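PDB 2ZXR: single-stranded-DNA-specific exonuclease RecJ from Thermus thermophilus, which degrades single-stranded DNA from the 5' end toward the 3' end, using divalent metal ions and showing no detectable activity on single-stranded RNA. Local coordinates for residues A[301-304]-A[305-308]; A[345-348]-A[349-353]; A[624-627]-A[628-632]. All coordinates share one frame; numbering follows the deposited sequence.

Contact 1 of 3, residues A[301-304]-A[305-308]; sequences GELH and RLNA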
# COMPACT_ATOMS: atom_id res chain seq x y z
N GLY A 301 3.72 -22.25 20.78
CA GLY A 301 4.96 -22.93 20.45
C GLY A 301 4.78 -23.77 19.20
O GLY A 301 5.63 -23.79 18.30
N GLU A 302 3.65 -24.46 19.12
CA GLU A 302 3.35 -25.28 17.95
C GLU A 302 3.25 -24.42 16.65
O GLU A 302 3.81 -24.77 15.62
CB GLU A 302 2.04 -26.04 18.18
CG GLU A 302 1.85 -27.24 17.31
CD GLU A 302 2.50 -28.48 17.90
OE1 GLU A 302 3.73 -28.45 18.16
OE2 GLU A 302 1.79 -29.49 18.10
N LEU A 303 2.53 -23.31 16.70
CA LEU A 303 2.42 -22.47 15.50
C LEU A 303 3.83 -21.98 15.11
O LEU A 303 4.12 -21.86 13.93
CB LEU A 303 1.51 -21.25 15.71
CG LEU A 303 0.01 -21.35 15.98
CD1 LEU A 303 -0.66 -20.09 15.43
CD2 LEU A 303 -0.60 -22.59 15.34
N HIS A 304 4.68 -21.68 16.10
CA HIS A 304 6.04 -21.23 15.76
C HIS A 304 6.79 -22.31 14.98
O HIS A 304 7.52 -22.01 14.03
CB HIS A 304 6.83 -20.88 17.01
CG HIS A 304 6.40 -19.60 17.65
ND1 HIS A 304 6.71 -19.28 18.96
CD2 HIS A 304 5.73 -18.54 17.15
CE1 HIS A 304 6.24 -18.06 19.22
NE2 HIS A 304 5.65 -17.60 18.14
N ARG A 305 6.57 -23.57 15.37
CA ARG A 305 7.22 -24.67 14.71
C ARG A 305 6.68 -24.87 13.30
O ARG A 305 7.44 -25.11 12.36
CB ARG A 305 7.03 -25.96 15.50
CG ARG A 305 8.00 -27.04 15.04
CD ARG A 305 7.47 -28.43 15.29
NE ARG A 305 6.27 -28.68 14.49
CZ ARG A 305 5.14 -29.14 14.99
NH1 ARG A 305 5.08 -29.40 16.29
NH2 ARG A 305 4.08 -29.34 14.21
N LEU A 306 5.37 -24.77 13.14
CA LEU A 306 4.78 -24.94 11.82
C LEU A 306 5.26 -23.83 10.86
O LEU A 306 5.56 -24.08 9.69
CB LEU A 306 3.25 -24.94 11.91
CG LEU A 306 2.67 -26.22 12.51
CD1 LEU A 306 1.30 -25.93 13.11
CD2 LEU A 306 2.60 -27.34 11.43
N ASN A 307 5.32 -22.60 11.37
CA ASN A 307 5.77 -21.47 10.56
C ASN A 307 7.25 -21.64 10.15
O ASN A 307 7.63 -21.26 9.04
CB ASN A 307 5.59 -20.17 11.33
CG ASN A 307 5.82 -18.95 10.46
OD1 ASN A 307 5.10 -18.72 9.48
ND2 ASN A 307 6.82 -18.16 10.81
N ALA A 308 8.06 -22.20 11.04
CA ALA A 308 9.48 -22.44 10.74
C ALA A 308 9.59 -23.51 9.66
O ALA A 308 10.48 -23.47 8.81
CB ALA A 308 10.24 -22.89 12.01
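Glu302 and Arg305, one turn apart on a helix, are joined by a salt bridge in which OE1 of Glu302 comes to 2.5 Å from NH1 of Arg305. The two side chains run alongside each other, and the carboxylate and guanidinium planes are turned 58° apart, so the bridge is oblique and single rather than a coplanar two-pronged pairing. CG of Arg305 lies opposite the backbone N (chi1 -164°), beside its carbonyl carbon, and the bend at chi3 (64°) turns the guanidinium to lie alongside Glu302. The other carboxylate oxygen, OE2, pairs with Lys283; the acid is therefore shared between two basic groups, which would favour its charged form. Arg305 NH2 has a further, weak and long, ion pair with Glu280.

The apolar flank is made by Leu303 and Leu306, whose methyls approach at 4.4 Å from CD2 of Leu303 to CD1 of Leu306. CG of Leu306 also rests 3.6 Å from the Glu302 carbonyl O, which accepts the Leu306 N at 2.9 Å. Asn307 directs OD1 onward to Arg310.

Within the fold, this part of the long helix 293-321 turns its two leucines to Ala275 of helix 261-277, with Leu303 also touching Leu251 of helix 246-254. His304 lies between these same helices, against Arg271 and Ala254, while the Glu302-Arg305 pair occupies the more exposed flank.

Contact 2 of 3, residues A[345-348]-A[349-353]; sequences GIVA and SRILE
The flat guanidinium of Arg350 is carried past Ile346, one turn back, to helix 293-321, where NH1 forms salt bridges with both Glu314 and Glu315; the aliphatic stem of the arginine does the touching. Along the helix the contact is made by methylene groups: CD of Arg350 lies 3.9 Å from the CG2 methyl of Ile346, the two side chains crossing at a slant. A chi1 of -71° sets Arg350 CG opposite its carbonyl carbon, which brings it over the previous turn, 3.3 Å from the Ile346 carbonyl O. The Arg350 chain then bends at chi3 on its way to the acids. Ile346 also packs on Glu314, one of the two acids that hold the Arg350 guanidinium.

Val347 and Ile351 make the second side-chain contact, purely apolar, with CG1 of Val347 4.1 Å from CD1 of Ile351. Closer to the backbone, CG1 of Ile351 sits 3.2 Å from the Val347 carbonyl O, which also receives Ile351 N at 2.9 Å. The pair turns toward helix 293-321, Val347 meeting Met317 and Ile351 meeting Leu318. Ser349 N bonds to the Gly345 O at 3.1 Å; the Ser349 OG lies 3.5 Å from the same Gly345 O, a weak bond whose proton may go to another acceptor.

Ala348 presents its small methyl to the sheet, touching Val359 and Leu361 on one strand and Thr368 on the next. Helix 341-355 is the connecting helix of a beta-alpha-beta crossover between the adjacent parallel strands 332-335 and 359-363, laid on the mixed sheet of the DHHA1 domain.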
# COMPACT_ATOMS: atom_id res chain seq x y z
N GLY A 345 2.28 -21.12 -3.26
CA GLY A 345 1.64 -19.83 -3.46
C GLY A 345 2.58 -18.68 -3.13
O GLY A 345 2.73 -17.74 -3.93
N ILE A 346 3.21 -18.73 -1.95
CA ILE A 346 4.14 -17.67 -1.57
C ILE A 346 5.42 -17.69 -2.44
O ILE A 346 5.95 -16.64 -2.78
CB ILE A 346 4.53 -17.75 -0.06
CG1 ILE A 346 3.31 -17.36 0.81
CG2 ILE A 346 5.72 -16.76 0.23
CD1 ILE A 346 3.54 -17.49 2.30
N VAL A 347 5.90 -18.87 -2.81
CA VAL A 347 7.08 -18.95 -3.67
C VAL A 347 6.75 -18.29 -5.02
O VAL A 347 7.57 -17.58 -5.58
CB VAL A 347 7.51 -20.42 -3.90
CG1 VAL A 347 8.66 -20.49 -4.89
CG2 VAL A 347 7.92 -21.04 -2.58
N ALA A 348 5.54 -18.49 -5.51
CA ALA A 348 5.14 -17.87 -6.77
C ALA A 348 5.12 -16.33 -6.64
O ALA A 348 5.60 -15.63 -7.53
CB ALA A 348 3.76 -18.36 -7.19
N SER A 349 4.57 -15.81 -5.54
CA SER A 349 4.53 -14.35 -5.36
C SER A 349 5.95 -13.81 -5.25
O SER A 349 6.28 -12.75 -5.80
CB SER A 349 3.75 -13.98 -4.10
OG SER A 349 2.37 -14.28 -4.24
N ARG A 350 6.79 -14.54 -4.54
CA ARG A 350 8.17 -14.09 -4.40
C ARG A 350 8.87 -14.09 -5.76
O ARG A 350 9.68 -13.21 -6.04
CB ARG A 350 8.90 -14.95 -3.38
CG ARG A 350 8.43 -14.66 -1.94
CD ARG A 350 9.21 -15.47 -0.92
NE ARG A 350 10.58 -15.00 -0.80
CZ ARG A 350 11.50 -15.56 -0.01
NH1 ARG A 350 11.19 -16.62 0.73
NH2 ARG A 350 12.71 -15.03 0.07
N ILE A 351 8.55 -15.04 -6.63
CA ILE A 351 9.18 -15.05 -7.95
C ILE A 351 8.64 -13.90 -8.78
O ILE A 351 9.39 -13.22 -9.49
CB ILE A 351 8.93 -16.38 -8.70
CG1 ILE A 351 9.69 -17.49 -7.98
CG2 ILE A 351 9.39 -16.24 -10.17
CD1 ILE A 351 9.50 -18.90 -8.56
N LEU A 352 7.34 -13.71 -8.73
CA LEU A 352 6.73 -12.63 -9.48
C LEU A 352 7.35 -11.29 -9.07
O LEU A 352 7.51 -10.38 -9.91
CB LEU A 352 5.23 -12.60 -9.20
CG LEU A 352 4.42 -11.44 -9.76
CD1 LEU A 352 3.02 -11.92 -10.09
CD2 LEU A 352 4.39 -10.27 -8.76
N GLU A 353 7.72 -11.16 -7.80
CA GLU A 353 8.26 -9.89 -7.33
C GLU A 353 9.70 -9.63 -7.77
O GLU A 353 10.10 -8.49 -7.97
CB GLU A 353 8.16 -9.81 -5.81
CG GLU A 353 8.08 -8.40 -5.30
CD GLU A 353 6.86 -7.64 -5.82
OE1 GLU A 353 7.07 -6.50 -6.32
OE2 GLU A 353 5.72 -8.16 -5.72

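Contact 3 of 3, residues A[624-627]-A[628-632]; sequences ARLK and ALVHR
Residues 624-632 form the first turns of helix 624-639, where the N atoms of residues 628-632 each bond to the O four residues earlier, such as Val630 N to Leu626 O at 3.1 Å. Lys627 and His631 make the closest side-chain contact: CD of the lysine passes 3.4 Å from CE1 of the imidazole. In His631, chi1 of -72° turns the ring back toward the N-terminal side. One ring face thereby lies over the Lys627 carbonyl O, 3.3 Å from the ring plane and offset toward the rim. That same Lys627 O accepts His631 N at 2.9 Å. On another side Leu626 CD2 lies 4.3 Å from Val630 CG2. The buried side of this C-terminal-domain helix packs on helices 15-25 and 29-37, Leu626 on Trp18 and Leu629 on Pro29 and Leu33.

A water donates to Arg625 O at 2.8 Å and weakly accepts from Arg632 NH2. The Arg625 guanidinium forms a salt bridge with Glu446. With Lys627 NZ 4.7 Å from His631 NE2, the lysine charge would tend to disfavour protonation of the imidazole; the side chains meet through the lysine methylene and the ring, beside the backbone bond.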
# COMPACT_ATOMS: atom_id res chain seq x y z
N ALA A 624 2.87 29.05 5.61
CA ALA A 624 4.14 29.50 5.07
C ALA A 624 4.79 28.23 4.53
O ALA A 624 5.59 28.27 3.60
CB ALA A 624 5.00 30.11 6.17
N ARG A 625 4.42 27.11 5.13
CA ARG A 625 4.95 25.82 4.72
C ARG A 625 4.35 25.39 3.38
O ARG A 625 4.98 24.65 2.62
CB ARG A 625 4.66 24.76 5.79
CG ARG A 625 5.49 24.92 7.07
CD ARG A 625 5.70 23.57 7.73
NE ARG A 625 4.51 23.09 8.42
CZ ARG A 625 4.20 21.80 8.62
NH1 ARG A 625 4.99 20.84 8.17
NH2 ARG A 625 3.11 21.47 9.29
N LEU A 626 3.14 25.85 3.09
CA LEU A 626 2.51 25.53 1.81
C LEU A 626 3.37 26.25 0.75
O LEU A 626 3.73 25.68 -0.28
CB LEU A 626 1.07 26.06 1.76
CG LEU A 626 -0.00 25.33 0.94
CD1 LEU A 626 -1.12 26.30 0.61
CD2 LEU A 626 0.55 24.77 -0.34
N LYS A 627 3.72 27.50 1.03
CA LYS A 627 4.51 28.28 0.09
C LYS A 627 5.85 27.61 -0.14
O LYS A 627 6.31 27.47 -1.28
CB LYS A 627 4.75 29.69 0.62
CG LYS A 627 4.32 30.78 -0.34
CD LYS A 627 5.41 31.82 -0.53
CE LYS A 627 5.35 32.93 0.51
NZ LYS A 627 6.29 34.04 0.16
N ALA A 628 6.46 27.22 0.96
CA ALA A 628 7.75 26.56 0.92
C ALA A 628 7.70 25.30 0.08
O ALA A 628 8.64 25.00 -0.65
CB ALA A 628 8.21 26.22 2.35
N LEU A 629 6.61 24.53 0.19
CA LEU A 629 6.51 23.32 -0.62
C LEU A 629 6.49 23.67 -2.12
O LEU A 629 7.19 23.05 -2.94
CB LEU A 629 5.24 22.52 -0.26
CG LEU A 629 5.00 21.20 -0.99
CD1 LEU A 629 4.07 20.31 -0.11
CD2 LEU A 629 4.37 21.44 -2.35
N VAL A 630 5.69 24.67 -2.48
CA VAL A 630 5.59 25.11 -3.87
C VAL A 630 6.95 25.60 -4.39
O VAL A 630 7.35 25.26 -5.51
CB VAL A 630 4.51 26.21 -4.01
CG1 VAL A 630 4.45 26.71 -5.46
CG2 VAL A 630 3.16 25.65 -3.59
N HIS A 631 7.66 26.36 -3.57
CA HIS A 631 9.00 26.85 -3.93
C HIS A 631 9.98 25.73 -4.21
O HIS A 631 10.66 25.72 -5.23
CB HIS A 631 9.55 27.77 -2.83
CG HIS A 631 8.86 29.10 -2.77
ND1 HIS A 631 9.16 30.07 -1.84
CD2 HIS A 631 7.89 29.63 -3.55
CE1 HIS A 631 8.42 31.14 -2.05
NE2 HIS A 631 7.63 30.90 -3.09
N ARG A 632 10.05 24.76 -3.30
CA ARG A 632 10.95 23.63 -3.47
C ARG A 632 10.57 22.86 -4.75
O ARG A 632 11.44 22.36 -5.48
CB ARG A 632 10.86 22.73 -2.22
CG ARG A 632 11.47 21.35 -2.34
CD ARG A 632 10.63 20.36 -1.50
NE ARG A 632 10.24 21.01 -0.26
CZ ARG A 632 9.20 20.68 0.49
NH1 ARG A 632 8.40 19.68 0.16
NH2 ARG A 632 8.92 21.41 1.56
O HOH W 1 6.87 22.59 3.12

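In the fold
The three contacts follow one another along the chain, each within a single helix: 293-321, 341-355 and 624-639. Contacts 1 and 2 are neighbours, their centres 22 Å apart and their nearest atoms about 7 Å apart; the later part of helix 293-321 packs on helix 341-355 of the DHHA1 domain. The Asp82 side chain, a manganese ligand, is about 12 Å from that of Leu303 and about 10 Å from that of Ile346, beyond direct contact. Contact 3 lies across the chain's centre, 51 and 42 Å from the centres of contacts 1 and 2. The first two thus belong to the helical packing on the metal-binding side, the third to that of the separate C-terminal domain.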